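Local coordinates for BH2331 protein (Bacillus halodurans, PDB 1VL5), which is of unconfirmed function but probably acts as an S-adenosylmethionine-dependent methyltransferase, with a Rossmann-like catalytic domain, at residues 203-206 / 207-211; 230-234 / 235-239. All blocks are in the same frame, centred on the assembly; numbering follows the deposited sequence.

Contact 1 of 2, residues 203-206 / 207-211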
loop_
_atom_site.group_PDB
_atom_site.type_symbol
_atom_site.label_atom_id
_atom_site.label_comp_id
_atom_site.label_asym_id
_atom_site.label_seq_id
_atom_site.Cartn_x
_atom_site.Cartn_y
_atom_site.Cartn_z
HETATM N N MSE A 203 3.136 1.590 15.858
HETATM C CA MSE A 203 3.710 2.918 15.630
HETATM C C MSE A 203 4.311 3.536 16.878
HETATM O O MSE A 203 4.617 4.719 16.859
HETATM C CB MSE A 203 2.677 3.901 15.061
HETATM C CG MSE A 203 2.353 3.700 13.610
HETATM SE SE MSE A 203 3.939 3.751 12.471
HETATM C CE MSE A 203 4.875 5.367 13.219
ATOM N N ASN A 204 4.481 2.779 17.954
ATOM C CA ASN A 204 5.055 3.329 19.200
ATOM C C ASN A 204 4.331 4.601 19.685
ATOM O O ASN A 204 4.937 5.545 20.173
ATOM C CB ASN A 204 6.547 3.586 19.024
ATOM C CG ASN A 204 7.325 2.306 18.811
ATOM O OD1 ASN A 204 7.179 1.348 19.569
ATOM N ND2 ASN A 204 8.141 2.272 17.764
ATOM N N VAL A 205 3.014 4.583 19.597
ATOM C CA VAL A 205 2.199 5.708 20.065
ATOM C C VAL A 205 2.265 5.739 21.583
ATOM O O VAL A 205 2.284 4.675 22.201
ATOM C CB VAL A 205 0.730 5.543 19.621
ATOM C CG1 VAL A 205 -0.111 6.745 20.056
ATOM C CG2 VAL A 205 0.640 5.349 18.102
ATOM N N THR A 206 2.287 6.934 22.182
ATOM C CA THR A 206 2.370 7.059 23.629
ATOM C C THR A 206 1.086 6.611 24.269
ATOM O O THR A 206 0.034 6.708 23.677
ATOM C CB THR A 206 2.633 8.527 24.121
ATOM O OG1 THR A 206 1.557 9.379 23.706
ATOM C CG2 THR A 206 3.920 9.080 23.582
ATOM N N THR A 207 1.160 6.182 25.515
ATOM C CA THR A 207 -0.067 5.820 26.228
ATOM C C THR A 207 -1.070 7.019 26.251
ATOM O O THR A 207 -2.278 6.844 26.121
ATOM C CB THR A 207 0.210 5.231 27.664
ATOM O OG1 THR A 207 0.022 6.221 28.660
ATOM C CG2 THR A 207 1.626 4.651 27.802
ATOM N N GLU A 208 -0.548 8.239 26.389
ATOM C CA GLU A 208 -1.394 9.435 26.388
ATOM C C GLU A 208 -2.070 9.674 25.055
ATOM O O GLU A 208 -3.261 10.019 25.010
ATOM C CB GLU A 208 -0.588 10.693 26.759
ATOM C CG GLU A 208 -0.629 11.029 28.231
ATOM C CD GLU A 208 0.300 12.186 28.584
ATOM O OE1 GLU A 208 1.495 12.119 28.197
ATOM O OE2 GLU A 208 -0.168 13.147 29.247
ATOM N N LYS A 209 -1.308 9.546 23.979
ATOM C CA LYS A 209 -1.845 9.732 22.653
ATOM C C LYS A 209 -2.886 8.637 22.334
ATOM O O LYS A 209 -3.900 8.890 21.668
ATOM C CB LYS A 209 -0.702 9.759 21.648
ATOM C CG LYS A 209 -1.124 9.941 20.177
ATOM C CD LYS A 209 -1.821 11.287 19.987
ATOM C CE LYS A 209 -1.909 11.722 18.565
ATOM N NZ LYS A 209 -0.613 11.955 17.896
ATOM N N LYS A 210 -2.653 7.420 22.839
ATOM C CA LYS A 210 -3.599 6.334 22.606
ATOM C C LYS A 210 -4.900 6.643 23.329
ATOM O O LYS A 210 -5.976 6.366 22.811
ATOM C CB LYS A 210 -3.042 4.947 23.020
ATOM C CG LYS A 210 -1.801 4.496 22.206
ATOM C CD LYS A 210 -1.300 3.033 22.573
ATOM C CE LYS A 210 -0.827 2.948 23.960
ATOM N NZ LYS A 210 -0.202 1.614 24.250
ATOM N N GLN A 211 -4.809 7.230 24.514
ATOM C CA GLN A 211 -6.014 7.579 25.255
ATOM C C GLN A 211 -6.787 8.683 24.518
ATOM O O GLN A 211 -8.027 8.705 24.468
ATOM C CB GLN A 211 -5.636 8.111 26.647
ATOM C CG GLN A 211 -6.843 8.397 27.538
ATOM C CD GLN A 211 -7.560 7.101 27.858
ATOM O OE1 GLN A 211 -6.977 6.205 28.475
ATOM N NE2 GLN A 211 -8.814 6.985 27.443
#
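Thr206 points its hydroxyl at the first turn of helix 207-218, where OG1 accepts the backbone N-H of Lys209 at 2.9 Å in an N-cap bond. The torsion behind this is chi1 of 61°, which sets OG1 between the backbone N and the carbonyl carbon, the crowded position. The side chain thus serves an amide that has no backbone acceptor a full turn earlier within the helix, while the Thr206 carbonyl O begins the regular helical bonding at Lys210 N, also at 2.9 Å. Val205 sends CG1 obliquely across the stem of Lys209; that methyl lies 3.4 Å from Lys209 CG, tighter than usual carbon contact, and 3.5 Å from Lys210 CG. Lys210 CG passes 3.2 Å from Thr206 O, and its chain bends at chi3 toward helix 196-202, where NZ makes salt bridges with Asp201 and Glu197. With an alanine here, Asp201 and Glu197 would probably lose this cationic partner, and the Val205 methyl part of its apolar cover. The chemistry is that of a helix start joined to the preceding helix: the threonine cap satisfies one first-turn amide, aliphatic lysine carbons pack against a valine methyl, and a charged end reaches back across the loop.

Contact 2 of 2, residues 230-234 / 235-239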
loop_
_atom_site.group_PDB
_atom_site.type_symbol
_atom_site.label_atom_id
_atom_site.label_comp_id
_atom_site.label_asym_id
_atom_site.label_seq_id
_atom_site.Cartn_x
_atom_site.Cartn_y
_atom_site.Cartn_z
ATOM N N ILE A 230 -16.961 -0.350 15.195
ATOM C CA ILE A 230 -16.159 0.032 16.364
ATOM C C ILE A 230 -16.627 -0.795 17.572
ATOM O O ILE A 230 -17.831 -0.863 17.846
ATOM C CB ILE A 230 -16.265 1.549 16.607
ATOM C CG1 ILE A 230 -15.665 2.312 15.421
ATOM C CG2 ILE A 230 -15.556 1.971 17.863
ATOM C CD1 ILE A 230 -15.947 3.796 15.418
ATOM N N VAL A 231 -15.678 -1.440 18.257
ATOM C CA VAL A 231 -15.928 -2.107 19.551
ATOM C C VAL A 231 -15.249 -1.290 20.637
ATOM O O VAL A 231 -14.070 -1.005 20.511
ATOM C CB VAL A 231 -15.379 -3.564 19.583
ATOM C CG1 VAL A 231 -15.606 -4.239 20.929
ATOM C CG2 VAL A 231 -15.983 -4.388 18.450
ATOM N N VAL A 232 -16.024 -0.843 21.629
ATOM C CA VAL A 232 -15.502 -0.214 22.868
ATOM C C VAL A 232 -15.645 -1.211 24.028
ATOM O O VAL A 232 -16.737 -1.785 24.272
ATOM C CB VAL A 232 -16.263 1.089 23.178
ATOM C CG1 VAL A 232 -15.933 1.623 24.600
ATOM C CG2 VAL A 232 -15.959 2.135 22.147
ATOM N N GLU A 233 -14.532 -1.487 24.708
ATOM C CA GLU A 233 -14.543 -2.280 25.956
ATOM C C GLU A 233 -14.043 -1.431 27.125
ATOM O O GLU A 233 -12.920 -0.858 27.082
ATOM C CB GLU A 233 -13.676 -3.542 25.901
ATOM C CG GLU A 233 -14.160 -4.557 24.959
ATOM C CD GLU A 233 -13.287 -5.812 24.959
ATOM O OE1 GLU A 233 -12.339 -5.875 25.806
ATOM O OE2 GLU A 233 -13.567 -6.694 24.085
ATOM N N ASP A 234 -14.925 -1.327 28.127
ATOM C CA ASP A 234 -14.681 -0.615 29.343
ATOM C C ASP A 234 -14.258 0.831 29.081
ATOM O O ASP A 234 -13.464 1.396 29.792
ATOM C CB ASP A 234 -13.629 -1.361 30.163
ATOM C CG ASP A 234 -13.991 -2.850 30.419
ATOM O OD1 ASP A 234 -15.077 -3.367 30.021
ATOM O OD2 ASP A 234 -13.125 -3.517 31.005
ATOM N N GLY A 235 -14.819 1.444 28.048
ATOM C CA GLY A 235 -14.534 2.835 27.775
ATOM C C GLY A 235 -13.351 3.088 26.851
ATOM O O GLY A 235 -13.041 4.244 26.546
ATOM N N ARG A 236 -12.721 2.028 26.367
ATOM C CA ARG A 236 -11.622 2.181 25.427
ATOM C C ARG A 236 -11.941 1.491 24.126
ATOM O O ARG A 236 -12.557 0.413 24.130
ATOM C CB ARG A 236 -10.409 1.589 26.073
ATOM C CG ARG A 236 -9.163 1.991 25.436
ATOM C CD ARG A 236 -8.032 1.446 26.268
ATOM N NE ARG A 236 -6.761 1.762 25.647
ATOM C CZ ARG A 236 -6.069 2.873 25.865
ATOM N NH1 ARG A 236 -6.526 3.805 26.691
ATOM N NH2 ARG A 236 -4.908 3.048 25.237
ATOM N N VAL A 237 -11.536 2.089 23.013
ATOM C CA VAL A 237 -11.678 1.439 21.709
ATOM C C VAL A 237 -10.821 0.173 21.699
ATOM O O VAL A 237 -9.631 0.263 21.938
ATOM C CB VAL A 237 -11.236 2.334 20.564
ATOM C CG1 VAL A 237 -11.308 1.587 19.229
ATOM C CG2 VAL A 237 -12.070 3.597 20.511
ATOM N N TYR A 238 -11.450 -0.979 21.400
ATOM C CA TYR A 238 -10.801 -2.275 21.354
ATOM C C TYR A 238 -10.416 -2.635 19.923
ATOM O O TYR A 238 -9.272 -3.023 19.688
ATOM C CB TYR A 238 -11.679 -3.369 22.008
ATOM C CG TYR A 238 -11.076 -4.715 21.773
ATOM C CD1 TYR A 238 -10.003 -5.144 22.523
ATOM C CD2 TYR A 238 -11.528 -5.536 20.762
ATOM C CE1 TYR A 238 -9.384 -6.352 22.261
ATOM C CE2 TYR A 238 -10.920 -6.773 20.512
ATOM C CZ TYR A 238 -9.841 -7.160 21.257
ATOM O OH TYR A 238 -9.193 -8.362 21.016
ATOM N N SER A 239 -11.355 -2.461 18.963
ATOM C CA SER A 239 -11.120 -2.775 17.516
ATOM C C SER A 239 -11.971 -1.883 16.597
ATOM O O SER A 239 -12.944 -1.313 17.015
ATOM C CB SER A 239 -11.467 -4.229 17.196
ATOM O OG SER A 239 -12.837 -4.479 17.495
#
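Val231 and Ser239 meet through both backbone and side chain at the end of the hairpin away from its turn. The N-H of Val231 reaches Ser239 O at 3.0 Å and almost straight, with 173° at the hydrogen, and Val231 CG2 sits 3.3 Å from Ser239 OG. This is the packed part of the contact: Ser239 is buried, and so is Val237 on the other face, where helix 207-218 sets Ile217 against Val237 and helix 222-227 sets Tyr225 against Val232. Within that covered face the two valines touch only loosely, their CG2 methyls 4.5 Å apart. Val231 O receives Tyr238 N at 2.8 Å and, weakly, Ser239 N, and these two residues standing opposite one make a classic beta bulge, which shifts the register by one in an antiparallel hairpin closed by a type I' turn from Glu233 to Arg236. At the turn Glu233 and Arg236 exchange backbone bonds in both directions; Arg236 N comes to Glu233 O from well above the carbonyl plane. The extended chain of Arg236 carries its guanidinium away from the turn to a salt bridge with Glu197. Gly235 has backbone angles at which a CB would press on the carbonyl O of Asp234. The solvent side, with Glu233, Asp234 and Tyr238 all exposed, is held more lightly. There the Glu233 carboxylate lies flat over one face of the Tyr238 ring, planes 1° apart, with OE2 3.9 Å from Tyr238 CG, offset toward the rim.

Contact 1 comes first along the chain, yet its centre lies only about 15 Å from that of contact 2. Between them the chain completes helix 207-218 and passes through helix 222-227. The helix that contact 1 starts also packs on the hairpin of contact 2, through Ser214 and Ile217, and Arg236 of the hairpin lies against Lys210 and Gln211. Glu197 of helix 196-202 joins both, pairing with Lys210 and with Arg236. Strand 236-250 then runs on to pair antiparallel with strands 183-195 and 134-142, so this peripheral helix-and-hairpin region is tied directly into the main sheet of the presumed methyltransferase fold.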